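Local coordinates for putative phosphatase (Bacteroides thetaiotaomicron, PDB 3KYA), which is a putative phosphatase of unproven activity that binds zinc ions and joins an IPT/TIG domain to a beta-propeller-like array of antiparallel sheets, at residues Gly269-Leu274 with Trp311-Phe316. Sequence-based numbering, arbitrary orientation.
Sequences GQVFRL and WEFQIF
Phe-313 drives the rim of its phenyl ring against the start of strand 270-274, a worked example of how two sheets of one fold can pack through side chains without sharing backbone bonds. CG occupies the crowded position between the backbone N and the carbonyl carbon (chi1 68°), which sends the ring out toward Gly-269 and Val-271. Its tip atom CZ lies 3.6 Å from Val-271 CG2, and CE2 is 3.7 Å from the same methyl. That methyl approaches in the plane of the ring, at its edge, and the two side chains cross at about a right angle. Beside it, still at the edge, CE1 of Phe-313 comes within 3.7 Å of Gly-269 CA. Gly-269 has a positive phi (71°), which favours glycine, and a CB here would stand close to Trp-311 CB. Trp-311 itself offers only CB, 4.2 Å from Gly-269 CA; its indole leads away, and NE1 bonds to Tyr-333 OH. A looser apolar touch joins Val-271 CG1 to Ile-315 CD1 at 4.3 Å. An alanine in place of Phe-313 would probably open a gap against Gly-269 and leave the Val-271 methyl without its main partner across the contact. The axes of strands 270-274 and 313-316 approach to 10.0 Å at 44°, a spacing suited to side-chain packing between sheets of successive propeller-like blades. Strand 270-274 is interior to its sheet, between strands 261-265 and 300-305, whereas strand 313-317 borders the next, beside strand 323-328; Phe-313 also touches Asn-264 and Ile-306, and Ile-315 reaches Tyr-262 and Phe-326.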
ATOM      1  N   GLY A 269     -14.273  32.391  -2.754  1.00 16.53           N
ATOM      2  CA  GLY A 269     -14.269  31.020  -2.243  1.00 16.39           C
ATOM      3  C   GLY A 269     -15.153  30.863  -1.012  1.00 16.12           C
ATOM      4  O   GLY A 269     -14.850  30.074  -0.118  1.00 16.46           O
ATOM      5  N   GLN A 270     -16.234  31.636  -0.958  1.00 15.85           N
ATOM      6  CA  GLN A 270     -17.195  31.557   0.141  1.00 15.80           C
ATOM      7  C   GLN A 270     -17.903  30.204   0.193  1.00 15.86           C
ATOM      8  O   GLN A 270     -18.134  29.594  -0.842  1.00 15.96           O
ATOM      9  CB  GLN A 270     -18.321  32.591  -0.010  1.00 15.85           C
ATOM     10  CG  GLN A 270     -17.976  34.078  -0.014  1.00 15.69           C
ATOM     11  CD  GLN A 270     -17.683  34.681  -1.380  1.00 14.78           C
ATOM     12  OE1 GLN A 270     -17.129  34.041  -2.262  1.00 15.24           O
ATOM     13  NE2 GLN A 270     -18.003  35.961  -1.528  1.00 15.54           N
ATOM     14  N   VAL A 271     -18.254  29.765   1.397  1.00 15.79           N
ATOM     15  CA  VAL A 271     -19.112  28.603   1.597  1.00 15.46           C
ATOM     16  C   VAL A 271     -20.336  29.095   2.367  1.00 15.52           C
ATOM     17  O   VAL A 271     -20.199  29.669   3.453  1.00 15.70           O
ATOM     18  CB  VAL A 271     -18.420  27.430   2.328  1.00 15.39           C
ATOM     19  CG1 VAL A 271     -19.439  26.352   2.708  1.00 14.73           C
ATOM     20  CG2 VAL A 271     -17.314  26.834   1.452  1.00 14.34           C
ATOM     21  N   PHE A 272     -21.520  28.902   1.773  1.00 15.32           N
ATOM     22  CA  PHE A 272     -22.794  29.309   2.357  1.00 15.33           C
ATOM     23  C   PHE A 272     -23.592  28.092   2.812  1.00 15.32           C
ATOM     24  O   PHE A 272     -23.531  27.041   2.175  1.00 15.07           O
ATOM     25  CB  PHE A 272     -23.654  30.083   1.348  1.00 15.63           C
ATOM     26  CG  PHE A 272     -23.028  31.345   0.839  1.00 15.61           C
ATOM     27  CD1 PHE A 272     -22.996  32.482   1.628  1.00 16.44           C
ATOM     28  CD2 PHE A 272     -22.518  31.411  -0.447  1.00 15.18           C
ATOM     29  CE1 PHE A 272     -22.427  33.654   1.153  1.00 16.50           C
ATOM     30  CE2 PHE A 272     -21.949  32.582  -0.929  1.00 16.86           C
ATOM     31  CZ  PHE A 272     -21.902  33.701  -0.124  1.00 16.13           C
ATOM     32  N   ARG A 273     -24.350  28.260   3.896  1.00 15.42           N
ATOM     33  CA  ARG A 273     -25.188  27.210   4.484  1.00 15.05           C
ATOM     34  C   ARG A 273     -26.648  27.648   4.524  1.00 15.58           C
ATOM     35  O   ARG A 273     -26.972  28.674   5.134  1.00 15.80           O
ATOM     36  CB  ARG A 273     -24.738  26.933   5.918  1.00 15.25           C
ATOM     37  CG  ARG A 273     -25.462  25.796   6.645  1.00 15.34           C
ATOM     38  CD  ARG A 273     -25.083  25.775   8.117  1.00 15.01           C
ATOM     39  NE  ARG A 273     -25.614  24.631   8.864  1.00 15.25           N
ATOM     40  CZ  ARG A 273     -26.867  24.503   9.292  1.00 16.36           C
ATOM     41  NH1 ARG A 273     -27.779  25.430   9.021  1.00 17.18           N
ATOM     42  NH2 ARG A 273     -27.222  23.423   9.981  1.00 15.24           N
ATOM     43  N   LEU A 274     -27.523  26.858   3.902  1.00 14.89           N
ATOM     44  CA  LEU A 274     -28.959  27.108   3.909  1.00 15.29           C
ATOM     45  C   LEU A 274     -29.718  25.930   4.521  1.00 15.53           C
ATOM     46  O   LEU A 274     -29.512  24.767   4.135  1.00 15.80           O
ATOM     47  CB  LEU A 274     -29.481  27.344   2.487  1.00 14.82           C
ATOM     48  CG  LEU A 274     -31.001  27.489   2.345  1.00 14.73           C
ATOM     49  CD1 LEU A 274     -31.525  28.689   3.165  1.00 15.01           C
ATOM     50  CD2 LEU A 274     -31.379  27.614   0.882  1.00 15.13           C
ATOM     51  N   TRP A 311     -11.513  30.947  -6.479  1.00 15.26           N
ATOM     52  CA  TRP A 311     -11.271  29.573  -6.068  1.00 14.90           C
ATOM     53  C   TRP A 311     -12.464  28.731  -6.522  1.00 14.88           C
ATOM     54  O   TRP A 311     -13.576  28.899  -6.015  1.00 14.68           O
ATOM     55  CB  TRP A 311     -11.107  29.522  -4.545  1.00 15.17           C
ATOM     56  CG  TRP A 311      -9.815  28.851  -4.107  1.00 15.88           C
ATOM     57  CD1 TRP A 311      -9.669  27.690  -3.388  1.00 16.51           C
ATOM     58  CD2 TRP A 311      -8.485  29.313  -4.389  1.00 17.03           C
ATOM     59  NE1 TRP A 311      -8.328  27.422  -3.197  1.00 17.41           N
ATOM     60  CE2 TRP A 311      -7.587  28.391  -3.817  1.00 16.38           C
ATOM     61  CE3 TRP A 311      -7.969  30.415  -5.089  1.00 17.71           C
ATOM     62  CZ2 TRP A 311      -6.200  28.546  -3.905  1.00 17.35           C
ATOM     63  CZ3 TRP A 311      -6.588  30.570  -5.177  1.00 18.45           C
ATOM     64  CH2 TRP A 311      -5.724  29.644  -4.586  1.00 18.14           C
ATOM     65  N   GLU A 312     -12.235  27.865  -7.504  1.00 14.50           N
ATOM     66  CA  GLU A 312     -13.293  27.027  -8.071  1.00 15.02           C
ATOM     67  C   GLU A 312     -13.313  25.679  -7.376  1.00 14.90           C
ATOM     68  O   GLU A 312     -12.343  24.920  -7.489  1.00 15.22           O
ATOM     69  CB  GLU A 312     -13.047  26.829  -9.561  1.00 14.99           C
ATOM     70  CG  GLU A 312     -14.196  26.126 -10.277  1.00 15.58           C
ATOM     71  CD  GLU A 312     -13.895  25.799 -11.719  1.00 16.75           C
ATOM     72  OE1 GLU A 312     -12.777  26.070 -12.202  1.00 19.57           O
ATOM     73  OE2 GLU A 312     -14.798  25.264 -12.388  1.00 15.75           O
ATOM     74  N   PHE A 313     -14.409  25.345  -6.695  1.00 14.57           N
ATOM     75  CA  PHE A 313     -14.439  24.074  -5.954  1.00 14.30           C
ATOM     76  C   PHE A 313     -15.810  23.495  -5.679  1.00 14.08           C
ATOM     77  O   PHE A 313     -16.813  24.206  -5.684  1.00 13.31           O
ATOM     78  CB  PHE A 313     -13.696  24.218  -4.602  1.00 14.27           C
ATOM     79  CG  PHE A 313     -14.374  25.130  -3.604  1.00 14.79           C
ATOM     80  CD1 PHE A 313     -14.124  26.503  -3.603  1.00 15.94           C
ATOM     81  CD2 PHE A 313     -15.233  24.616  -2.641  1.00 14.32           C
ATOM     82  CE1 PHE A 313     -14.738  27.342  -2.674  1.00 15.59           C
ATOM     83  CE2 PHE A 313     -15.854  25.456  -1.704  1.00 15.82           C
ATOM     84  CZ  PHE A 313     -15.608  26.820  -1.731  1.00 14.76           C
ATOM     85  N   GLN A 314     -15.812  22.186  -5.420  1.00 14.03           N
ATOM     86  CA  GLN A 314     -17.003  21.452  -5.029  1.00 14.12           C
ATOM     87  C   GLN A 314     -16.783  20.779  -3.671  1.00 13.82           C
ATOM     88  O   GLN A 314     -15.640  20.610  -3.218  1.00 12.47           O
ATOM     89  CB  GLN A 314     -17.417  20.435  -6.100  1.00 14.85           C
ATOM     90  CG  GLN A 314     -17.821  21.121  -7.376  1.00 15.01           C
ATOM     91  CD  GLN A 314     -18.485  20.203  -8.367  1.00 17.34           C
ATOM     92  OE1 GLN A 314     -18.107  19.033  -8.519  1.00 15.96           O
ATOM     93  NE2 GLN A 314     -19.493  20.731  -9.056  1.00 18.77           N
ATOM     94  N   ILE A 315     -17.898  20.429  -3.029  1.00 13.39           N
ATOM     95  CA  ILE A 315     -17.918  19.872  -1.682  1.00 13.31           C
ATOM     96  C   ILE A 315     -18.403  18.425  -1.720  1.00 13.45           C
ATOM     97  O   ILE A 315     -19.505  18.140  -2.230  1.00 13.59           O
ATOM     98  CB  ILE A 315     -18.854  20.706  -0.779  1.00 13.59           C
ATOM     99  CG1 ILE A 315     -18.447  22.189  -0.803  1.00 14.72           C
ATOM    100  CG2 ILE A 315     -18.868  20.176   0.650  1.00 13.17           C
ATOM    101  CD1 ILE A 315     -19.466  23.113  -0.116  1.00 16.00           C
ATOM    102  N   PHE A 316     -17.585  17.528  -1.178  1.00 12.75           N
ATOM    103  CA  PHE A 316     -17.886  16.090  -1.125  1.00 12.84           C
ATOM    104  C   PHE A 316     -17.911  15.668   0.334  1.00 12.77           C
ATOM    105  O   PHE A 316     -16.873  15.684   1.022  1.00 12.76           O
ATOM    106  CB  PHE A 316     -16.850  15.287  -1.930  1.00 12.96           C
ATOM    107  CG  PHE A 316     -16.641  15.818  -3.315  1.00 12.14           C
ATOM    108  CD1 PHE A 316     -17.575  15.583  -4.315  1.00 12.97           C
ATOM    109  CD2 PHE A 316     -15.513  16.572  -3.623  1.00 13.29           C
ATOM    110  CE1 PHE A 316     -17.406  16.103  -5.576  1.00 12.09           C
ATOM    111  CE2 PHE A 316     -15.328  17.079  -4.902  1.00 13.92           C
ATOM    112  CZ  PHE A 316     -16.276  16.846  -5.882  1.00 12.77           C
TER